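Local coordinates for YjbQ family protein (Sulfolobus solfataricus, PDB 1VPH) that is of unknown biochemical function but belongs to the UPF0047 (YjbQ) family, carries a potassium ion in this crystal and is arranged there as a trimer, at the interface of chains A and B. Numbering follows the deposited sequence. Chains: chain A/B, hypothetical protein SSO2532.

Contacts 1 and 2 are neighbouring patches of one interface between chains A and B, their C-alpha centres about 13 Å apart. Helix 98-107 of chain A serves both, giving A:Phe106 to contact 1 and A:His101, A:Ala104 and A:Thr105 to contact 2; helix 69-83 of chain B likewise supplies B:Lys78 to the first and B:Ile75 to the second. Contact 1 is an aromatic cluster threaded by a lysine, whereas contact 2 is a polar patch around an asparagine, beside a histidine of the potassium site. The deposited assembly holds three copies, so the pairing may recur around a trimer.

Contact 1: the interface of chains A and B. Residues chain A 82, 84, 89, 106; chain B 78, 81-82.
The ammonium NZ of B:Lys78 donates a hydrogen bond to the backbone carbonyl O of A:Phe82, 2.7 Å away. It arrives in the carbonyl plane, with a C=O...N angle of 146°. The same nitrogen forms a long salt bridge to A:Glu84, whose carboxylate OE2 stands 3.9 Å from NZ, so the lysine charge is shared between a carbonyl near the helix end and an acid just beyond it. B:Glu81 brings a second carboxylate close, its OE1 4.5 Å from A:Glu84 OE2, and the nearby lysine is likely to ease the like charges.

The lysine reaches this point along a groove of aromatic side chains. CB of B:Lys78 lies 4.0 Å from CH2 of the A:Trp89 indole, and CG, anti to the backbone N (chi1 179°), faces CE1 of A:Phe106. Bends at chi2 and chi3 then bring NZ to the carbonyl and turn CE over one face of the A:Phe82 ring, 3.7 Å from the centroid and displaced toward the rim. Within chain A, CZ of A:Phe82 points onto the centre of the A:Phe106 ring face. B:Phe82 meets its counterpart A:Phe82 edge-to-face, the planes 87° apart, with CD1 of B:Phe82 3.6 Å from CE1 of A:Phe82. Thus one phenylalanine ring receives a lysine methylene on its face while its rim touches two other rings.

Replacing B:Lys78 with an alanine would probably leave the A:Phe82 carbonyl without this donor and A:Glu84 without its cationic mate, and would uncover the ring face on which CE rests.

Both Phe82 residues lie near the C-terminal ends of their helices 69-83, and A:Glu84 and A:Trp89 belong to the following loop. The patch therefore joins the end of helix 69-83 in chain A to the equivalent helix of chain B, with helix 98-107 adding A:Phe106.

Contact 2: the interface of chains A and B. Residues chain A 58, 101, 104-105; chain B 64-66, 75, 125.
Hydrogen bonds from both ends of the B:Asn65 side-chain amide hold it against chain A. Its ND2 donates to the backbone O of A:Ser58 at 2.9 Å, nearly straight at 163° and directed onto a carbonyl lone pair. Its OD1 accepts from ND1 of A:His101 at 2.7 Å, the imidazole and amide planes standing 79° apart. The backbone N of B:Glu66 also donates to OD1, from 2.9 Å, but nearly at right angles to the C=O bond and tilted from the carbonyl plane. Grips on both amide ends fix its rotation and distinguish oxygen from nitrogen.

A:Thr105 touches the same amide directly, its hydroxyl OG1 lying 3.3 Å from CG of B:Asn65. That hydroxyl donates to the carbonyl O of A:His101 one helical turn earlier, which holds it in place. A water extends the polar contact, lying 2.8 Å from the carbonyl O of A:Thr105 and 3.1 Å from the backbone N of B:Ala64.

A further polar approach comes at the imidazole CE1 of A:His101, where the carboxylate OE1 of B:Glu66 stands 3.3 Å away. Carboxylate and ring planes are 64° apart, and the negative charge may help polarise the imidazole.

Van der Waals contacts fill in around these groups. CB of A:Ser58 packs on the amide carbon CG of B:Asn65, and A:Thr105 meets B:Ile75 tip to tip.

A:His101 is one of the potassium ligands, along with A:His91, A:Asp95 and A:Asn97. By engaging ND1 of this histidine, B:Asn65 probably orients its ring for the metal and ties the ion site to the subunit interface of the assembly.

Contact 1: the interface of chains A and B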
loop_
_atom_site.group_PDB
_atom_site.type_symbol
_atom_site.label_atom_id
_atom_site.label_comp_id
_atom_site.label_asym_id
_atom_site.label_seq_id
_atom_site.Cartn_x
_atom_site.Cartn_y
_atom_site.Cartn_z
ATOM N N PHE A 82 2.233 -5.521 -17.899
ATOM C CA PHE A 82 2.421 -6.313 -16.725
ATOM C C PHE A 82 1.295 -7.343 -16.507
ATOM O O PHE A 82 1.540 -8.477 -16.115
ATOM C CB PHE A 82 2.489 -5.411 -15.508
ATOM C CG PHE A 82 2.703 -6.114 -14.214
ATOM C CD1 PHE A 82 3.916 -6.699 -13.919
ATOM C CD2 PHE A 82 1.720 -6.115 -13.251
ATOM C CE1 PHE A 82 4.126 -7.302 -12.665
ATOM C CE2 PHE A 82 1.934 -6.743 -12.025
ATOM C CZ PHE A 82 3.150 -7.313 -11.749
ATOM N N GLU A 84 -1.165 -8.359 -18.802
ATOM C CA GLU A 84 -1.421 -9.212 -19.977
ATOM C C GLU A 84 -2.887 -9.516 -20.248
ATOM O O GLU A 84 -3.357 -10.645 -20.039
ATOM C CB GLU A 84 -0.656 -10.494 -19.813
ATOM C CG GLU A 84 0.812 -10.263 -19.483
ATOM C CD GLU A 84 1.577 -11.560 -19.655
ATOM O OE1 GLU A 84 1.617 -12.078 -20.793
ATOM O OE2 GLU A 84 2.064 -12.091 -18.663
ATOM N N TRP A 89 -5.058 -16.513 -18.867
ATOM C CA TRP A 89 -5.095 -16.709 -17.448
ATOM C C TRP A 89 -6.261 -17.662 -17.084
ATOM O O TRP A 89 -7.327 -17.659 -17.698
ATOM C CB TRP A 89 -5.317 -15.405 -16.741
ATOM C CG TRP A 89 -4.162 -14.381 -16.869
ATOM C CD1 TRP A 89 -4.181 -13.208 -17.527
ATOM C CD2 TRP A 89 -2.869 -14.478 -16.266
ATOM N NE1 TRP A 89 -2.986 -12.534 -17.358
ATOM C CE2 TRP A 89 -2.156 -13.302 -16.598
ATOM C CE3 TRP A 89 -2.235 -15.449 -15.490
ATOM C CZ2 TRP A 89 -0.841 -13.082 -16.172
ATOM C CZ3 TRP A 89 -0.957 -15.216 -15.072
ATOM C CH2 TRP A 89 -0.265 -14.044 -15.426
ATOM N N PHE A 106 -1.825 -5.988 -7.339
ATOM C CA PHE A 106 -0.533 -5.332 -7.210
ATOM C C PHE A 106 -0.595 -3.868 -6.813
ATOM O O PHE A 106 0.176 -3.444 -5.934
ATOM C CB PHE A 106 0.285 -5.507 -8.481
ATOM C CG PHE A 106 1.114 -6.754 -8.475
ATOM C CD1 PHE A 106 0.565 -7.966 -8.776
ATOM C CD2 PHE A 106 2.475 -6.688 -8.197
ATOM C CE1 PHE A 106 1.340 -9.106 -8.793
ATOM C CE2 PHE A 106 3.224 -7.826 -8.199
ATOM C CZ PHE A 106 2.637 -9.031 -8.508
ATOM N N LYS B 78 1.727 -15.051 -11.587
ATOM C CA LYS B 78 2.282 -13.728 -11.905
ATOM C C LYS B 78 3.370 -13.296 -10.913
ATOM O O LYS B 78 4.399 -12.828 -11.306
ATOM C CB LYS B 78 1.171 -12.685 -11.982
ATOM C CG LYS B 78 1.676 -11.273 -12.298
ATOM C CD LYS B 78 2.140 -11.202 -13.768
ATOM C CE LYS B 78 3.278 -10.293 -14.032
ATOM N NZ LYS B 78 3.444 -10.249 -15.553
ATOM N N GLU B 81 6.536 -15.236 -11.703
ATOM C CA GLU B 81 7.140 -14.769 -12.954
ATOM C C GLU B 81 7.862 -13.445 -12.723
ATOM O O GLU B 81 8.990 -13.244 -13.171
ATOM C CB GLU B 81 6.085 -14.667 -14.071
ATOM C CG GLU B 81 5.544 -16.035 -14.482
ATOM C CD GLU B 81 4.427 -15.973 -15.439
ATOM O OE1 GLU B 81 4.054 -14.823 -15.761
ATOM O OE2 GLU B 81 3.911 -17.081 -15.889
ATOM N N PHE B 82 7.234 -12.570 -11.950
ATOM C CA PHE B 82 7.761 -11.227 -11.660
ATOM C C PHE B 82 9.014 -11.322 -10.781
ATOM O O PHE B 82 9.972 -10.540 -10.959
ATOM C CB PHE B 82 6.672 -10.374 -10.972
ATOM C CG PHE B 82 7.137 -9.014 -10.597
ATOM C CD1 PHE B 82 7.461 -8.101 -11.568
ATOM C CD2 PHE B 82 7.192 -8.642 -9.262
ATOM C CE1 PHE B 82 7.890 -6.800 -11.187
ATOM C CE2 PHE B 82 7.614 -7.387 -8.893
ATOM C CZ PHE B 82 7.953 -6.472 -9.848
#

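Contact 2: the interface of chains A and B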
loop_
_atom_site.group_PDB
_atom_site.type_symbol
_atom_site.label_atom_id
_atom_site.label_comp_id
_atom_site.label_asym_id
_atom_site.label_seq_id
_atom_site.Cartn_x
_atom_site.Cartn_y
_atom_site.Cartn_z
ATOM N N SER A 58 -12.585 -5.181 -7.050
ATOM C CA SER A 58 -11.388 -5.992 -7.238
ATOM C C SER A 58 -10.744 -5.842 -8.601
ATOM O O SER A 58 -9.737 -6.499 -8.859
ATOM C CB SER A 58 -11.711 -7.458 -6.987
ATOM O OG SER A 58 -12.637 -7.982 -7.923
ATOM N N HIS A 101 -7.886 -7.966 -12.316
ATOM C CA HIS A 101 -7.664 -8.443 -10.980
ATOM C C HIS A 101 -6.193 -8.404 -10.603
ATOM O O HIS A 101 -5.848 -8.033 -9.487
ATOM C CB HIS A 101 -8.174 -9.871 -10.842
ATOM C CG HIS A 101 -9.646 -9.999 -10.920
ATOM N ND1 HIS A 101 -10.479 -9.776 -9.834
ATOM C CD2 HIS A 101 -10.441 -10.394 -11.935
ATOM C CE1 HIS A 101 -11.724 -10.019 -10.201
ATOM N NE2 HIS A 101 -11.727 -10.357 -11.472
ATOM N N ALA A 104 -4.991 -4.791 -10.007
ATOM C CA ALA A 104 -5.607 -4.261 -8.796
ATOM C C ALA A 104 -4.949 -4.899 -7.575
ATOM O O ALA A 104 -4.699 -4.229 -6.583
ATOM C CB ALA A 104 -7.046 -4.573 -8.763
ATOM N N THR A 105 -4.693 -6.198 -7.650
ATOM C CA THR A 105 -3.965 -6.902 -6.568
ATOM C C THR A 105 -2.614 -6.230 -6.286
ATOM O O THR A 105 -2.259 -5.956 -5.101
ATOM C CB THR A 105 -3.822 -8.406 -6.884
ATOM O OG1 THR A 105 -5.134 -8.986 -7.021
ATOM C CG2 THR A 105 -3.130 -9.144 -5.784
ATOM N N ALA B 64 -5.703 -7.980 -1.291
ATOM C CA ALA B 64 -7.130 -8.237 -1.372
ATOM C C ALA B 64 -7.621 -8.398 -2.799
ATOM O O ALA B 64 -7.363 -7.579 -3.686
ATOM C CB ALA B 64 -7.896 -7.148 -0.707
ATOM N N ASN B 65 -8.301 -9.491 -3.036
ATOM C CA ASN B 65 -8.946 -9.687 -4.335
ATOM C C ASN B 65 -9.907 -10.848 -4.234
ATOM O O ASN B 65 -10.231 -11.287 -3.123
ATOM C CB ASN B 65 -7.936 -9.832 -5.484
ATOM C CG ASN B 65 -8.415 -9.155 -6.725
ATOM O OD1 ASN B 65 -9.121 -9.739 -7.515
ATOM N ND2 ASN B 65 -8.137 -7.858 -6.842
ATOM N N GLU B 66 -10.364 -11.328 -5.383
ATOM C CA GLU B 66 -11.476 -12.275 -5.441
ATOM C C GLU B 66 -11.056 -13.678 -5.084
ATOM O O GLU B 66 -10.067 -14.177 -5.616
ATOM C CB GLU B 66 -12.077 -12.296 -6.840
ATOM C CG GLU B 66 -13.214 -13.246 -6.957
ATOM C CD GLU B 66 -13.924 -13.229 -8.290
ATOM O OE1 GLU B 66 -13.777 -12.289 -9.057
ATOM O OE2 GLU B 66 -14.717 -14.158 -8.509
ATOM N N ILE B 75 -2.657 -15.190 -9.712
ATOM C CA ILE B 75 -1.911 -14.271 -8.838
ATOM C C ILE B 75 -0.550 -14.806 -8.468
ATOM O O ILE B 75 0.481 -14.110 -8.590
ATOM C CB ILE B 75 -2.734 -13.854 -7.580
ATOM C CG1 ILE B 75 -3.935 -13.032 -8.030
ATOM C CG2 ILE B 75 -1.910 -13.067 -6.528
ATOM C CD1 ILE B 75 -4.970 -12.870 -6.945
ATOM N N TRP B 125 -16.359 -8.974 -4.122
ATOM C CA TRP B 125 -15.291 -9.872 -4.590
ATOM C C TRP B 125 -13.965 -9.449 -4.059
ATOM O O TRP B 125 -12.907 -9.719 -4.645
ATOM C CB TRP B 125 -15.270 -9.970 -6.110
ATOM C CG TRP B 125 -16.518 -10.666 -6.590
ATOM C CD1 TRP B 125 -16.809 -11.994 -6.469
ATOM C CD2 TRP B 125 -17.670 -10.048 -7.139
ATOM N NE1 TRP B 125 -18.061 -12.251 -6.968
ATOM C CE2 TRP B 125 -18.613 -11.070 -7.390
ATOM C CE3 TRP B 125 -17.990 -8.732 -7.484
ATOM C CZ2 TRP B 125 -19.867 -10.813 -7.955
ATOM C CZ3 TRP B 125 -19.235 -8.470 -8.043
ATOM C CH2 TRP B 125 -20.159 -9.507 -8.283
HETATM O O HOH W 1 -4.115 -5.950 -2.986
#